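Local atomic coordinates of methylxanthine N3-demethylase NdmB (Pseudomonas putida, PDB entry 6ICL), a protein that removes the N3-methyl group of theobromine, 3-methylxanthine, caffeine and theophylline as a Rieske non-heme iron oxygenase, using NADH and O2 and releasing formaldehyde. Residues T60-K65 against V149-S154; S178-T183 against S278-K283. All blocks are in the same frame, centred on the assembly; numbering follows the deposited sequence.

Contact 1: T60-K65 against V149-S154; sequences TLLGEK and VRLDNS
Leu61, Leu62 and Glu64 meet Val149 and Leu151 in a buried apolar contact inside the Rieske domain, between the tip of the hairpin 57-71 and the end of strand 146-150. No hydrogen bond runs between the two segments; the contact is carried by aliphatic carbons. Leu61 throws CG anti to its own N (chi1 177°), which sends CD2 to within 4.1 Å of Val149 CB, the two side chains sliding past each other in opposite senses. The same methyl lies 4.2 Å from Leu151 CG, serving both residues. Leu151 then uses its CD1 on two partners: it sits 4.1 Å from Leu62 CD1 and 4.0 Å from Glu64 CG, where the acid's aliphatic stem crosses it at a slant. Glu64 bends at CB-CG (chi2 -87°), and its OE1 forms a salt bridge with Arg34, a residue that the Leu62 and Leu151 side chains also touch. Leu61 to Glu64 form a type I' turn, the tight two-residue link of a beta hairpin, closed by backbone bonds from Leu61 N to Glu64 O (2.9 Å) and from Glu64 N to Leu61 O (2.8 Å). Strand 57-61 is one edge of the six-stranded antiparallel sheet, and strand 37-42 is the other; Leu61 also touches His38 and Val40 of that strand, consistent with a sheet curled toward a barrel. Past strand 146-150 the chain makes an Asx turn: Asp152 OD1 takes Ser154 N nearly head-on at 2.6 Å and Ser154 OG, at 2.8 Å, on its syn lone pair. Arg150, pointing away from the hairpin, pairs with Asp139, while on the hairpin's other strand Lys65 makes a cation-pi contact with Trp322 of the second subunit.

Contact 2: S178-T183 against S278-K283; sequences SYIWET and SPVDNK
Asp281 OD1 accepts from two donors: the backbone N of Lys283, at 3.0 Å and from above the carboxylate plane (N-H...O 158°), and Ser284 OG. The first bond makes an Asx turn, and the Lys283 chain folds back so that its NZ forms a salt bridge with Asp281 OD2 at 2.8 Å, weak as a hydrogen bond. The turn, leading from strand 270-281 into strand 284-294, presents Lys283 O to the loop just past strand 171-181. There it takes a CA-H...O contact from Glu182 CA at 3.5 Å; Thr183 N is also near this oxygen, but at an angle too poor for a hydrogen bond. Back along the strands, Ile180 CD1 reaches Val280 CG2 at 4.4 Å, and both side chains touch Arg286 of strand 284-294, which lies between their strands in the sheet of the catalytic domain. On strand 171-181 itself, Tyr179 CE2 stands 3.5 Å above one face of the Trp181 ring, offset toward its rim; Trp181 touches the iron ligand Asp314. The Asp281 bonds lie within and just after the turn and none crosses between the segments, so the two strands, non-neighbours in the sheet, are joined across this contact by weak, mainly van der Waals forces.

How the contacts relate
Contact 1 is buried and almost wholly aliphatic across its segments, whereas contact 2 is partly buried, with Glu182 and Lys283, from its two segments, exposed. The first ties a hairpin tip to strand 146-150 within the Rieske domain; the second bridges two strands that flank a third in the catalytic domain. They meet where 60-65 lies against 278-283: Leu62 N is 2.8 Å from Pro279 O and Gly63 N 2.9 Å from Val280 O, both probable hydrogen bonds, and Thr60 CG2 packs on Val280 O. The hairpin tip thus faces both ways: its side chains reach Val149 and Leu151 and also Pro279, while its backbone N-H groups meet catalytic-domain carbonyls.

Contact 1: T60-K65 against V149-S154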
ATOM      1  N   THR A  60      17.172 -21.204  -2.842  1.00 34.71           N
ATOM      2  CA  THR A  60      16.999 -22.069  -1.689  1.00 34.66           C
ATOM      3  C   THR A  60      16.545 -23.442  -2.171  1.00 34.92           C
ATOM      4  O   THR A  60      15.629 -23.544  -2.990  1.00 32.53           O
ATOM      5  CB  THR A  60      16.013 -21.441  -0.698  1.00 38.56           C
ATOM      6  OG1 THR A  60      16.550 -20.176  -0.278  1.00 37.64           O
ATOM      7  CG2 THR A  60      15.837 -22.327   0.537  1.00 34.60           C
ATOM      8  N   LEU A  61      17.235 -24.487  -1.711  1.00 34.13           N
ATOM      9  CA  LEU A  61      16.968 -25.861  -2.124  1.00 36.61           C
ATOM     10  C   LEU A  61      17.002 -26.721  -0.878  1.00 37.19           C
ATOM     11  O   LEU A  61      18.028 -26.768  -0.193  1.00 34.17           O
ATOM     12  CB  LEU A  61      17.994 -26.381  -3.133  1.00 28.92           C
ATOM     13  CG  LEU A  61      17.793 -27.850  -3.547  1.00 32.90           C
ATOM     14  CD1 LEU A  61      16.389 -28.087  -4.108  1.00 31.05           C
ATOM     15  CD2 LEU A  61      18.842 -28.256  -4.592  1.00 32.85           C
ATOM     16  N   LEU A  62      15.888 -27.395  -0.598  1.00 35.69           N
ATOM     17  CA  LEU A  62      15.779 -28.284   0.555  1.00 38.54           C
ATOM     18  C   LEU A  62      16.147 -27.544   1.832  1.00 36.17           C
ATOM     19  O   LEU A  62      16.778 -28.094   2.730  1.00 34.07           O
ATOM     20  CB  LEU A  62      16.639 -29.545   0.368  1.00 34.87           C
ATOM     21  CG  LEU A  62      16.117 -30.518  -0.698  1.00 35.38           C
ATOM     22  CD1 LEU A  62      17.122 -31.643  -0.964  1.00 37.44           C
ATOM     23  CD2 LEU A  62      14.786 -31.095  -0.269  1.00 36.78           C
ATOM     24  N   GLY A  63      15.735 -26.282   1.920  1.00 32.20           N
ATOM     25  CA  GLY A  63      16.041 -25.482   3.084  1.00 37.43           C
ATOM     26  C   GLY A  63      17.430 -24.885   3.091  1.00 40.11           C
ATOM     27  O   GLY A  63      17.709 -24.030   3.938  1.00 41.34           O
ATOM     28  N   GLU A  64      18.310 -25.290   2.176  1.00 36.22           N
ATOM     29  CA  GLU A  64      19.672 -24.776   2.130  1.00 37.96           C
ATOM     30  C   GLU A  64      19.735 -23.517   1.280  1.00 36.33           C
ATOM     31  O   GLU A  64      19.161 -23.462   0.190  1.00 36.16           O
ATOM     32  CB  GLU A  64      20.649 -25.799   1.539  1.00 38.70           C
ATOM     33  CG  GLU A  64      20.481 -27.204   2.043  1.00 43.54           C
ATOM     34  CD  GLU A  64      21.256 -27.471   3.301  1.00 54.49           C
ATOM     35  OE1 GLU A  64      21.355 -28.657   3.675  1.00 60.98           O
ATOM     36  OE2 GLU A  64      21.766 -26.510   3.920  1.00 58.04           O
ATOM     37  N   LYS A  65      20.488 -22.537   1.760  1.00 31.15           N
ATOM     38  CA  LYS A  65      20.761 -21.326   1.006  1.00 34.98           C
ATOM     39  C   LYS A  65      22.020 -21.542   0.173  1.00 33.45           C
ATOM     40  O   LYS A  65      23.096 -21.808   0.718  1.00 35.55           O
ATOM     41  CB  LYS A  65      20.907 -20.141   1.963  1.00 36.14           C
ATOM     42  CG  LYS A  65      19.769 -20.098   3.003  1.00 39.53           C
ATOM     43  CD  LYS A  65      19.422 -18.688   3.490  1.00 49.37           C
ATOM     44  CE  LYS A  65      20.610 -17.892   3.990  1.00 44.90           C
ATOM     45  NZ  LYS A  65      20.158 -16.738   4.840  1.00 52.47           N
ATOM     46  N   VAL A 149      20.804 -28.681  -9.587  1.00 33.65           N
ATOM     47  CA  VAL A 149      21.756 -28.873  -8.511  1.00 31.77           C
ATOM     48  C   VAL A 149      21.456 -30.211  -7.844  1.00 36.52           C
ATOM     49  O   VAL A 149      20.293 -30.567  -7.629  1.00 35.67           O
ATOM     50  CB  VAL A 149      21.692 -27.734  -7.467  1.00 33.66           C
ATOM     51  CG1 VAL A 149      22.666 -28.004  -6.315  1.00 33.76           C
ATOM     52  CG2 VAL A 149      21.962 -26.364  -8.111  1.00 32.85           C
ATOM     53  N   ARG A 150      22.516 -30.936  -7.493  1.00 35.62           N
ATOM     54  CA  ARG A 150      22.423 -32.144  -6.684  1.00 39.30           C
ATOM     55  C   ARG A 150      23.311 -31.950  -5.467  1.00 40.10           C
ATOM     56  O   ARG A 150      24.517 -31.724  -5.604  1.00 38.85           O
ATOM     57  CB  ARG A 150      22.838 -33.389  -7.475  1.00 41.31           C
ATOM     58  CG  ARG A 150      22.845 -34.669  -6.608  1.00 45.18           C
ATOM     59  CD  ARG A 150      23.104 -35.911  -7.452  1.00 43.52           C
ATOM     60  NE  ARG A 150      24.434 -35.904  -8.053  1.00 44.53           N
ATOM     61  CZ  ARG A 150      24.887 -36.846  -8.883  1.00 51.23           C
ATOM     62  NH1 ARG A 150      24.110 -37.876  -9.228  1.00 46.28           N
ATOM     63  NH2 ARG A 150      26.113 -36.753  -9.385  1.00 39.86           N
ATOM     64  N   LEU A 151      22.707 -32.006  -4.279  1.00 40.21           N
ATOM     65  CA  LEU A 151      23.439 -31.678  -3.073  1.00 36.78           C
ATOM     66  C   LEU A 151      24.371 -32.789  -2.632  1.00 41.73           C
ATOM     67  O   LEU A 151      25.381 -32.508  -1.978  1.00 41.60           O
ATOM     68  CB  LEU A 151      22.474 -31.357  -1.941  1.00 37.54           C
ATOM     69  CG  LEU A 151      21.671 -30.075  -2.143  1.00 38.35           C
ATOM     70  CD1 LEU A 151      20.769 -29.858  -0.930  1.00 38.23           C
ATOM     71  CD2 LEU A 151      22.618 -28.882  -2.374  1.00 34.51           C
ATOM     72  N   ASP A 152      24.045 -34.042  -2.929  1.00 41.81           N
ATOM     73  CA  ASP A 152      24.836 -35.157  -2.431  1.00 46.23           C
ATOM     74  C   ASP A 152      25.128 -36.129  -3.560  1.00 42.99           C
ATOM     75  O   ASP A 152      24.204 -36.687  -4.166  1.00 42.11           O
ATOM     76  CB  ASP A 152      24.158 -35.880  -1.264  1.00 47.26           C
ATOM     77  CG  ASP A 152      25.125 -36.807  -0.537  1.00 48.20           C
ATOM     78  OD1 ASP A 152      25.974 -37.394  -1.212  1.00 44.28           O
ATOM     79  OD2 ASP A 152      25.079 -36.919   0.698  1.00 49.85           O
ATOM     80  N   ASN A 153      26.433 -36.313  -3.802  1.00 45.76           N
ATOM     81  CA  ASN A 153      27.105 -37.184  -4.760  1.00 52.17           C
ATOM     82  C   ASN A 153      27.243 -38.630  -4.322  1.00 51.08           C
ATOM     83  O   ASN A 153      27.481 -39.485  -5.181  1.00 50.17           O
ATOM     84  CB  ASN A 153      28.546 -36.693  -4.965  1.00 51.87           C
ATOM     85  CG  ASN A 153      28.735 -36.122  -6.279  1.00 50.89           C
ATOM     86  OD1 ASN A 153      27.851 -36.251  -7.114  1.00 61.58           O
ATOM     87  ND2 ASN A 153      29.864 -35.478  -6.511  1.00 54.01           N
ATOM     88  N   SER A 154      27.184 -38.894  -3.011  1.00 50.68           N
ATOM     89  CA  SER A 154      27.742 -40.119  -2.445  1.00 53.37           C
ATOM     90  C   SER A 154      27.242 -41.375  -3.148  1.00 56.13           C
ATOM     91  O   SER A 154      28.014 -42.312  -3.371  1.00 60.45           O
ATOM     92  CB  SER A 154      27.406 -40.204  -0.958  1.00 53.86           C
ATOM     93  OG  SER A 154      27.980 -39.136  -0.244  1.00 62.18           O
TER

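Contact 2: S178-T183 against S278-K283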
ATOM      1  N   SER A 178       9.770 -19.825 -13.849  1.00 32.16           N
ATOM      2  CA  SER A 178       9.302 -20.699 -12.776  1.00 34.73           C
ATOM      3  C   SER A 178       8.238 -19.998 -11.918  1.00 37.56           C
ATOM      4  O   SER A 178       8.111 -18.770 -11.915  1.00 33.27           O
ATOM      5  CB  SER A 178      10.475 -21.124 -11.910  1.00 34.39           C
ATOM      6  OG  SER A 178      10.947 -20.001 -11.174  1.00 34.12           O
ATOM      7  N   TYR A 179       7.465 -20.789 -11.172  1.00 33.93           N
ATOM      8  CA  TYR A 179       6.440 -20.215 -10.306  1.00 31.63           C
ATOM      9  C   TYR A 179       6.419 -20.972  -8.984  1.00 36.22           C
ATOM     10  O   TYR A 179       6.727 -22.171  -8.930  1.00 30.76           O
ATOM     11  CB  TYR A 179       5.039 -20.239 -10.968  1.00 29.73           C
ATOM     12  CG  TYR A 179       4.548 -21.632 -11.271  1.00 37.08           C
ATOM     13  CD1 TYR A 179       4.922 -22.271 -12.452  1.00 32.48           C
ATOM     14  CD2 TYR A 179       3.713 -22.325 -10.375  1.00 31.10           C
ATOM     15  CE1 TYR A 179       4.491 -23.568 -12.744  1.00 35.36           C
ATOM     16  CE2 TYR A 179       3.288 -23.639 -10.663  1.00 31.71           C
ATOM     17  CZ  TYR A 179       3.674 -24.242 -11.855  1.00 34.41           C
ATOM     18  OH  TYR A 179       3.271 -25.534 -12.178  1.00 35.45           O
ATOM     19  N   ILE A 180       6.058 -20.247  -7.914  1.00 31.07           N
ATOM     20  CA  ILE A 180       6.029 -20.775  -6.550  1.00 32.64           C
ATOM     21  C   ILE A 180       4.585 -21.146  -6.222  1.00 33.44           C
ATOM     22  O   ILE A 180       3.657 -20.385  -6.529  1.00 29.67           O
ATOM     23  CB  ILE A 180       6.582 -19.741  -5.548  1.00 37.12           C
ATOM     24  CG1 ILE A 180       8.087 -19.549  -5.744  1.00 36.67           C
ATOM     25  CG2 ILE A 180       6.255 -20.113  -4.093  1.00 33.31           C
ATOM     26  CD1 ILE A 180       8.947 -20.430  -4.840  1.00 38.88           C
ATOM     27  N   TRP A 181       4.383 -22.332  -5.648  1.00 29.89           N
ATOM     28  CA  TRP A 181       3.136 -22.678  -4.967  1.00 34.09           C
ATOM     29  C   TRP A 181       3.456 -22.901  -3.499  1.00 31.54           C
ATOM     30  O   TRP A 181       4.520 -23.447  -3.166  1.00 31.52           O
ATOM     31  CB  TRP A 181       2.469 -23.950  -5.539  1.00 29.39           C
ATOM     32  CG  TRP A 181       1.626 -23.748  -6.787  1.00 32.10           C
ATOM     33  CD1 TRP A 181       1.467 -22.591  -7.497  1.00 31.56           C
ATOM     34  CD2 TRP A 181       0.807 -24.741  -7.451  1.00 29.72           C
ATOM     35  NE1 TRP A 181       0.615 -22.801  -8.570  1.00 34.57           N
ATOM     36  CE2 TRP A 181       0.182 -24.105  -8.552  1.00 31.58           C
ATOM     37  CE3 TRP A 181       0.539 -26.098  -7.213  1.00 33.34           C
ATOM     38  CZ2 TRP A 181      -0.688 -24.778  -9.414  1.00 33.90           C
ATOM     39  CZ3 TRP A 181      -0.319 -26.771  -8.077  1.00 31.74           C
ATOM     40  CH2 TRP A 181      -0.924 -26.111  -9.162  1.00 33.88           C
ATOM     41  N   GLU A 182       2.535 -22.487  -2.625  1.00 31.48           N
ATOM     42  CA  GLU A 182       2.671 -22.721  -1.182  1.00 31.87           C
ATOM     43  C   GLU A 182       2.111 -24.104  -0.828  1.00 35.89           C
ATOM     44  O   GLU A 182       1.071 -24.272  -0.173  1.00 34.20           O
ATOM     45  CB  GLU A 182       1.985 -21.604  -0.400  1.00 35.80           C
ATOM     46  CG  GLU A 182       2.634 -20.248  -0.661  1.00 45.80           C
ATOM     47  CD  GLU A 182       1.798 -19.108  -0.145  1.00 59.59           C
ATOM     48  OE1 GLU A 182       1.612 -19.033   1.092  1.00 70.32           O
ATOM     49  OE2 GLU A 182       1.313 -18.300  -0.975  1.00 64.37           O
ATOM     50  N   THR A 183       2.827 -25.111  -1.316  1.00 33.23           N
ATOM     51  CA  THR A 183       2.619 -26.500  -0.946  1.00 31.91           C
ATOM     52  C   THR A 183       3.948 -27.205  -1.156  1.00 35.07           C
ATOM     53  O   THR A 183       4.891 -26.625  -1.689  1.00 33.34           O
ATOM     54  CB  THR A 183       1.516 -27.144  -1.786  1.00 35.02           C
ATOM     55  OG1 THR A 183       1.147 -28.410  -1.217  1.00 36.07           O
ATOM     56  CG2 THR A 183       2.030 -27.377  -3.208  1.00 31.66           C
ATOM     57  N   SER A 278      10.479 -28.222  -7.624  1.00 33.13           N
ATOM     58  CA  SER A 278      11.695 -28.170  -6.830  1.00 30.55           C
ATOM     59  C   SER A 278      11.365 -28.017  -5.351  1.00 33.61           C
ATOM     60  O   SER A 278      10.605 -27.114  -4.985  1.00 33.70           O
ATOM     61  CB  SER A 278      12.556 -27.006  -7.292  1.00 29.07           C
ATOM     62  OG  SER A 278      13.770 -26.985  -6.572  1.00 32.74           O
ATOM     63  N   PRO A 279      11.907 -28.871  -4.469  1.00 33.54           N
ATOM     64  CA  PRO A 279      11.602 -28.756  -3.040  1.00 33.23           C
ATOM     65  C   PRO A 279      12.362 -27.608  -2.384  1.00 35.45           C
ATOM     66  O   PRO A 279      13.431 -27.807  -1.805  1.00 35.78           O
ATOM     67  CB  PRO A 279      12.048 -30.113  -2.484  1.00 32.58           C
ATOM     68  CG  PRO A 279      13.229 -30.482  -3.410  1.00 33.07           C
ATOM     69  CD  PRO A 279      12.846 -29.977  -4.768  1.00 32.25           C
ATOM     70  N   VAL A 280      11.791 -26.410  -2.445  1.00 35.64           N
ATOM     71  CA  VAL A 280      12.453 -25.215  -1.925  1.00 37.37           C
ATOM     72  C   VAL A 280      12.647 -25.317  -0.416  1.00 38.55           C
ATOM     73  O   VAL A 280      13.758 -25.155   0.096  1.00 35.74           O
ATOM     74  CB  VAL A 280      11.644 -23.960  -2.300  1.00 34.55           C
ATOM     75  CG1 VAL A 280      12.187 -22.751  -1.555  1.00 34.12           C
ATOM     76  CG2 VAL A 280      11.709 -23.738  -3.831  1.00 31.55           C
ATOM     77  N   ASP A 281      11.567 -25.540   0.317  1.00 38.16           N
ATOM     78  CA  ASP A 281      11.626 -25.674   1.767  1.00 38.21           C
ATOM     79  C   ASP A 281      10.413 -26.485   2.200  1.00 39.01           C
ATOM     80  O   ASP A 281       9.700 -27.063   1.369  1.00 43.27           O
ATOM     81  CB  ASP A 281      11.675 -24.307   2.468  1.00 38.77           C
ATOM     82  CG  ASP A 281      10.490 -23.409   2.100  1.00 43.67           C
ATOM     83  OD1 ASP A 281       9.475 -23.914   1.564  1.00 40.69           O
ATOM     84  OD2 ASP A 281      10.565 -22.183   2.332  1.00 45.71           O
ATOM     85  N   ASN A 282      10.147 -26.480   3.500  1.00 43.05           N
ATOM     86  CA  ASN A 282       9.091 -27.316   4.055  1.00 47.36           C
ATOM     87  C   ASN A 282       7.689 -26.828   3.718  1.00 43.41           C
ATOM     88  O   ASN A 282       6.733 -27.548   4.019  1.00 42.02           O
ATOM     89  CB  ASN A 282       9.243 -27.415   5.574  1.00 43.98           C
ATOM     90  CG  ASN A 282       9.036 -26.083   6.266  1.00 51.67           C
ATOM     91  OD1 ASN A 282       9.786 -25.127   6.048  1.00 54.83           O
ATOM     92  ND2 ASN A 282       8.018 -26.012   7.116  1.00 55.01           N
ATOM     93  N   LYS A 283       7.530 -25.649   3.093  1.00 42.23           N
ATOM     94  CA  LYS A 283       6.193 -25.109   2.859  1.00 43.89           C
ATOM     95  C   LYS A 283       5.961 -24.598   1.439  1.00 37.97           C
ATOM     96  O   LYS A 283       4.923 -23.980   1.180  1.00 36.51           O
ATOM     97  CB  LYS A 283       5.881 -23.992   3.861  1.00 45.60           C
ATOM     98  CG  LYS A 283       7.011 -22.999   4.114  1.00 45.51           C
ATOM     99  CD  LYS A 283       7.270 -22.079   2.928  1.00 51.90           C
ATOM    100  CE  LYS A 283       8.142 -20.852   3.298  1.00 52.57           C
ATOM    101  NZ  LYS A 283       8.696 -20.169   2.076  1.00 52.08           N
TER